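Local coordinates for protein putative ADP-Ribosyltransferase Scabin (Streptomyces scabiei 87.22, PDB 5EWY) that probably transfers ADP-ribose from NAD+ to DNA, as a toxin of a plant-pathogenic Streptomyces, and binds a small-molecule inhibitor in its pocket, at residues Val49-Asp54 and Asp138-Val143; Val85-Gly90 and Gly192-Glu197. One frame throughout, in Å; residues are numbered along the deposited sequence.

Contact 1 (Val49-Asp54 and Asp138-Val143); sequences VHAAAD and DAPGGV
A51 and P140 mark the closest approach of two irregular backbones, their CA atoms 6.3 Å apart. V49-A52 is a type I beta turn, closed by the bond from A52 N to V49 O, while 138-143 runs extended through A139 and P140 and continues through two glycines. No direct hydrogen bond crosses the gap; one water bridges it. It accepts from A51 N at 2.9 Å and donates to P140 O at 2.8 Å, tying an amide of the turn to a carbonyl that faces it. The methyl of A51 points at the other segment and lies 3.8 Å from P140 O, with P140 CD 4.2 Å away and the CB of A139 beside it at 4.4 Å. A residue this small lets the two chains come near while leaving the bridging water its place. The H50 ring turns its edge to the proline: CD2 meets P140 CG at 4.0 Å, near the ring plane. With CG anti to the backbone N (chi1 178°), the imidazole is carried toward the proline, and F45 stacks against it. G141 and G142 both have positive phi, which suits glycine, and at G142 a CB would also be jammed against G141 O. R69 binds the carbonyl oxygens of A139 and G141. R168 likewise grips the carbonyls of H50 and A52. The arrangement is buried loop-to-loop packing, in which a beta turn of the N-terminal region is joined by a water bridge to the connection between strands 133-137 and 143-144, one strand from each sheet of this ADP-ribosyltransferase-like fold.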
loop_
_atom_site.group_PDB
_atom_site.type_symbol
_atom_site.label_atom_id
_atom_site.label_comp_id
_atom_site.label_asym_id
_atom_site.label_seq_id
_atom_site.Cartn_x
_atom_site.Cartn_y
_atom_site.Cartn_z
ATOM N N VAL A 49 9.665 8.873 2.485
ATOM C CA VAL A 49 8.957 8.482 1.270
ATOM C C VAL A 49 9.949 7.981 0.234
ATOM O O VAL A 49 9.769 8.168 -0.971
ATOM C CB VAL A 49 8.069 9.616 0.726
ATOM C CG1 VAL A 49 6.967 9.936 1.724
ATOM C CG2 VAL A 49 8.888 10.857 0.397
ATOM N N HIS A 50 10.995 7.303 0.705
ATOM C CA HIS A 50 11.915 6.625 -0.197
ATOM C C HIS A 50 11.186 5.812 -1.251
ATOM O O HIS A 50 11.648 5.703 -2.389
ATOM C CB HIS A 50 12.828 5.700 0.610
ATOM C CG HIS A 50 13.772 4.913 -0.236
ATOM N ND1 HIS A 50 14.790 5.509 -0.949
ATOM C CD2 HIS A 50 13.844 3.590 -0.508
ATOM C CE1 HIS A 50 15.458 4.582 -1.613
ATOM N NE2 HIS A 50 14.912 3.409 -1.356
ATOM N N ALA A 51 10.053 5.210 -0.886
ATOM C CA ALA A 51 9.369 4.298 -1.784
ATOM C C ALA A 51 8.533 5.007 -2.838
ATOM O O ALA A 51 8.046 4.335 -3.743
ATOM C CB ALA A 51 8.431 3.404 -0.986
ATOM N N ALA A 52 8.402 6.321 -2.767
ATOM C CA ALA A 52 7.398 7.022 -3.559
ATOM C C ALA A 52 7.657 6.886 -5.060
ATOM O O ALA A 52 8.780 7.080 -5.540
ATOM C CB ALA A 52 7.393 8.492 -3.161
ATOM N N ALA A 53 6.590 6.566 -5.805
ATOM C CA ALA A 53 6.629 6.632 -7.259
ATOM C C ALA A 53 6.495 8.052 -7.786
ATOM O O ALA A 53 6.965 8.330 -8.893
ATOM C CB ALA A 53 5.526 5.755 -7.852
ATOM N N ASP A 54 5.888 8.957 -7.015
ATOM C CA ASP A 54 5.759 10.367 -7.373
ATOM C C ASP A 54 6.412 11.159 -6.249
ATOM O O ASP A 54 5.775 11.436 -5.221
ATOM C CB ASP A 54 4.295 10.767 -7.547
ATOM C CG ASP A 54 4.149 12.124 -8.182
ATOM O OD1 ASP A 54 5.093 12.938 -8.074
ATOM O OD2 ASP A 54 3.082 12.376 -8.786
ATOM N N ASP A 138 6.524 -5.138 -0.908
ATOM C CA ASP A 138 7.624 -5.194 0.056
ATOM C C ASP A 138 8.320 -3.843 -0.054
ATOM O O ASP A 138 9.219 -3.646 -0.867
ATOM C CB ASP A 138 8.547 -6.364 -0.244
ATOM C CG ASP A 138 9.790 -6.390 0.640
ATOM O OD1 ASP A 138 9.767 -5.827 1.757
ATOM O OD2 ASP A 138 10.792 -7.007 0.231
ATOM N N ALA A 139 7.834 -2.880 0.731
ATOM C CA ALA A 139 8.252 -1.497 0.585
ATOM C C ALA A 139 8.543 -0.913 1.956
ATOM O O ALA A 139 7.838 -1.233 2.925
ATOM C CB ALA A 139 7.131 -0.641 -0.045
ATOM N N PRO A 140 9.536 -0.045 2.056
ATOM C CA PRO A 140 9.829 0.610 3.333
ATOM C C PRO A 140 8.846 1.735 3.577
ATOM O O PRO A 140 8.371 2.386 2.646
ATOM C CB PRO A 140 11.237 1.187 3.129
ATOM C CG PRO A 140 11.335 1.424 1.663
ATOM C CD PRO A 140 10.505 0.334 1.010
ATOM N N GLY A 141 8.551 1.953 4.847
ATOM C CA GLY A 141 7.840 3.159 5.244
ATOM C C GLY A 141 6.337 3.050 5.160
ATOM O O GLY A 141 5.743 2.018 5.482
ATOM N N GLY A 142 5.714 4.139 4.722
ATOM C CA GLY A 142 4.258 4.218 4.759
ATOM C C GLY A 142 3.757 4.755 6.081
ATOM O O GLY A 142 4.404 4.650 7.122
ATOM N N VAL A 143 2.614 5.421 6.021
ATOM C CA VAL A 143 1.965 5.952 7.214
ATOM C C VAL A 143 1.035 4.878 7.772
ATOM O O VAL A 143 0.111 4.425 7.088
ATOM C CB VAL A 143 1.181 7.232 6.890
ATOM C CG1 VAL A 143 0.506 7.742 8.145
ATOM C CG2 VAL A 143 2.093 8.305 6.282
HETATM O O HOH W 1 9.299 4.869 1.896
#

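Contact 2 (Val85-Gly90 and Gly192-Glu197); sequences VVFEQG and GNPHYE
An Asx turn at the end of strand 184-192 packs against helix 83-89, with N193 laid over the ring of F87. The CB of N193 makes a CH-pi contact, 3.6 Å from the F87 ring centroid and 10° off the ring normal. Because N193 CG stands anti to the backbone N (chi1 176°), the amide continues across the same face, nearly parallel to the ring. N193 OD1 comes within 3.4 Å of F87 CB. N193 OD1 also accepts from H195 N at 3.0 Å, which defines the Asx turn, while ND2 binds V172 O and T169 OG1; asparagine suits the place because it can donate, accept and still lie flat on an aromatic ring. Overlapping it, N193 to Y196 form a type I beta turn, closed by Y196 N to N193 O just beyond the four-stranded sheet. P194 sets its CD 4.0 Å from F87 CD2. H195 then swings its ring to the helix, ND1 donating to F87 O at 3.1 Å, a bent bond (136° at the hydrogen) arriving above the carbonyl plane. T169 OG1 shares that oxygen, and the phenyl ring itself rests on V172, V175 and Y135 of the sheet.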
loop_
_atom_site.group_PDB
_atom_site.type_symbol
_atom_site.label_atom_id
_atom_site.label_comp_id
_atom_site.label_asym_id
_atom_site.label_seq_id
_atom_site.Cartn_x
_atom_site.Cartn_y
_atom_site.Cartn_z
ATOM N N VAL A 85 0.159 -2.951 -16.093
ATOM C CA VAL A 85 0.253 -1.528 -15.799
ATOM C C VAL A 85 1.018 -1.298 -14.501
ATOM O O VAL A 85 1.935 -0.468 -14.441
ATOM C CB VAL A 85 -1.170 -0.940 -15.715
ATOM C CG1 VAL A 85 -1.104 0.540 -15.374
ATOM C CG2 VAL A 85 -1.947 -1.202 -17.019
ATOM N N VAL A 86 0.643 -2.016 -13.442
ATOM C CA VAL A 86 1.271 -1.811 -12.141
ATOM C C VAL A 86 2.750 -2.189 -12.169
ATOM O O VAL A 86 3.583 -1.492 -11.590
ATOM C CB VAL A 86 0.511 -2.591 -11.064
ATOM C CG1 VAL A 86 1.237 -2.530 -9.722
ATOM C CG2 VAL A 86 -0.879 -2.051 -10.887
ATOM N N PHE A 87 3.108 -3.271 -12.850
ATOM C CA PHE A 87 4.523 -3.627 -12.864
ATOM C C PHE A 87 5.339 -2.612 -13.656
ATOM O O PHE A 87 6.521 -2.419 -13.372
ATOM C CB PHE A 87 4.724 -5.027 -13.436
ATOM C CG PHE A 87 4.162 -6.132 -12.585
ATOM C CD1 PHE A 87 3.690 -5.908 -11.294
ATOM C CD2 PHE A 87 4.140 -7.427 -13.081
ATOM C CE1 PHE A 87 3.161 -6.961 -10.525
ATOM C CE2 PHE A 87 3.634 -8.466 -12.310
ATOM C CZ PHE A 87 3.159 -8.238 -11.048
ATOM N N GLU A 88 4.743 -1.950 -14.643
ATOM C CA GLU A 88 5.475 -0.930 -15.371
ATOM C C GLU A 88 5.565 0.385 -14.594
ATOM O O GLU A 88 6.628 1.016 -14.567
ATOM C CB GLU A 88 4.812 -0.725 -16.731
ATOM C CG GLU A 88 5.569 0.200 -17.653
ATOM C CD GLU A 88 5.474 -0.229 -19.103
ATOM O OE1 GLU A 88 5.862 -1.380 -19.403
ATOM O OE2 GLU A 88 5.001 0.576 -19.934
ATOM N N GLN A 89 4.467 0.823 -13.974
ATOM C CA GLN A 89 4.384 2.158 -13.384
ATOM C C GLN A 89 4.554 2.184 -11.880
ATOM O O GLN A 89 4.731 3.272 -11.321
ATOM C CB GLN A 89 2.985 2.748 -13.582
ATOM C CG GLN A 89 2.560 2.994 -14.948
ATOM C CD GLN A 89 1.152 3.561 -14.984
ATOM O OE1 GLN A 89 0.475 3.722 -13.956
ATOM N NE2 GLN A 89 0.708 3.860 -16.159
ATOM N N GLY A 90 4.442 1.047 -11.219
ATOM C CA GLY A 90 4.227 1.058 -9.778
ATOM C C GLY A 90 2.795 1.485 -9.489
ATOM O O GLY A 90 1.937 1.477 -10.370
ATOM N N GLY A 192 4.983 -12.977 -10.600
ATOM C CA GLY A 192 5.978 -12.121 -10.008
ATOM C C GLY A 192 6.309 -10.934 -10.888
ATOM O O GLY A 192 6.354 -11.022 -12.111
ATOM N N ASN A 193 6.592 -9.816 -10.223
ATOM C CA ASN A 193 6.993 -8.601 -10.922
ATOM C C ASN A 193 8.459 -8.705 -11.320
ATOM O O ASN A 193 9.318 -8.841 -10.441
ATOM C CB ASN A 193 6.759 -7.403 -9.998
ATOM C CG ASN A 193 7.235 -6.098 -10.583
ATOM O OD1 ASN A 193 7.533 -6.001 -11.773
ATOM N ND2 ASN A 193 7.297 -5.074 -9.745
ATOM N N PRO A 194 8.790 -8.665 -12.613
ATOM C CA PRO A 194 10.209 -8.757 -13.004
ATOM C C PRO A 194 11.064 -7.631 -12.458
ATOM O O PRO A 194 12.297 -7.765 -12.403
ATOM C CB PRO A 194 10.158 -8.751 -14.539
ATOM C CG PRO A 194 8.882 -8.148 -14.886
ATOM C CD PRO A 194 7.915 -8.507 -13.784
ATOM N N HIS A 195 10.461 -6.538 -12.025
ATOM C CA HIS A 195 11.172 -5.368 -11.532
ATOM C C HIS A 195 11.337 -5.342 -10.017
ATOM O O HIS A 195 11.953 -4.403 -9.494
ATOM C CB HIS A 195 10.449 -4.106 -11.999
ATOM C CG HIS A 195 10.353 -3.999 -13.479
ATOM N ND1 HIS A 195 9.154 -3.932 -14.151
ATOM C CD2 HIS A 195 11.320 -3.954 -14.424
ATOM C CE1 HIS A 195 9.387 -3.848 -15.447
ATOM N NE2 HIS A 195 10.692 -3.857 -15.639
ATOM N N TYR A 196 10.822 -6.343 -9.297
ATOM C CA TYR A 196 10.980 -6.373 -7.851
ATOM C C TYR A 196 12.456 -6.472 -7.493
ATOM O O TYR A 196 13.187 -7.295 -8.049
ATOM C CB TYR A 196 10.221 -7.570 -7.302
ATOM C CG TYR A 196 10.408 -7.843 -5.820
ATOM C CD1 TYR A 196 10.385 -6.823 -4.883
ATOM C CD2 TYR A 196 10.606 -9.145 -5.374
ATOM C CE1 TYR A 196 10.551 -7.096 -3.517
ATOM C CE2 TYR A 196 10.774 -9.424 -4.026
ATOM C CZ TYR A 196 10.745 -8.399 -3.111
ATOM O OH TYR A 196 10.887 -8.709 -1.752
ATOM N N GLU A 197 12.883 -5.625 -6.563
ATOM C CA GLU A 197 14.267 -5.591 -6.093
ATOM C C GLU A 197 14.283 -5.798 -4.589
ATOM O O GLU A 197 14.072 -4.842 -3.817
ATOM C CB GLU A 197 14.926 -4.271 -6.474
ATOM C CG GLU A 197 15.148 -4.187 -7.970
ATOM C CD GLU A 197 15.936 -2.978 -8.409
ATOM O OE1 GLU A 197 16.396 -2.209 -7.541
ATOM O OE2 GLU A 197 16.092 -2.801 -9.635
#

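In the fold
The centres of contact 1 and contact 2 lie 15 Å apart, and their segments alternate along the chain, so the chain crosses from one contact to the other and back. They meet directly where D138 OD2 and Y196 OH come within 2.6 Å, a probable hydrogen bond between the chain just after strand 133-137 and the tail after strand 184-192. The C-terminal residues W199 and H200 also bind D138, through its carbonyl and its OD1. Y135 of strand 133-137 packs under helix 83-89, so the strand that leads into contact 1 also floors contact 2. Contact 1 stands back from the inhibitor: the A139 side chain is about 13 Å from it.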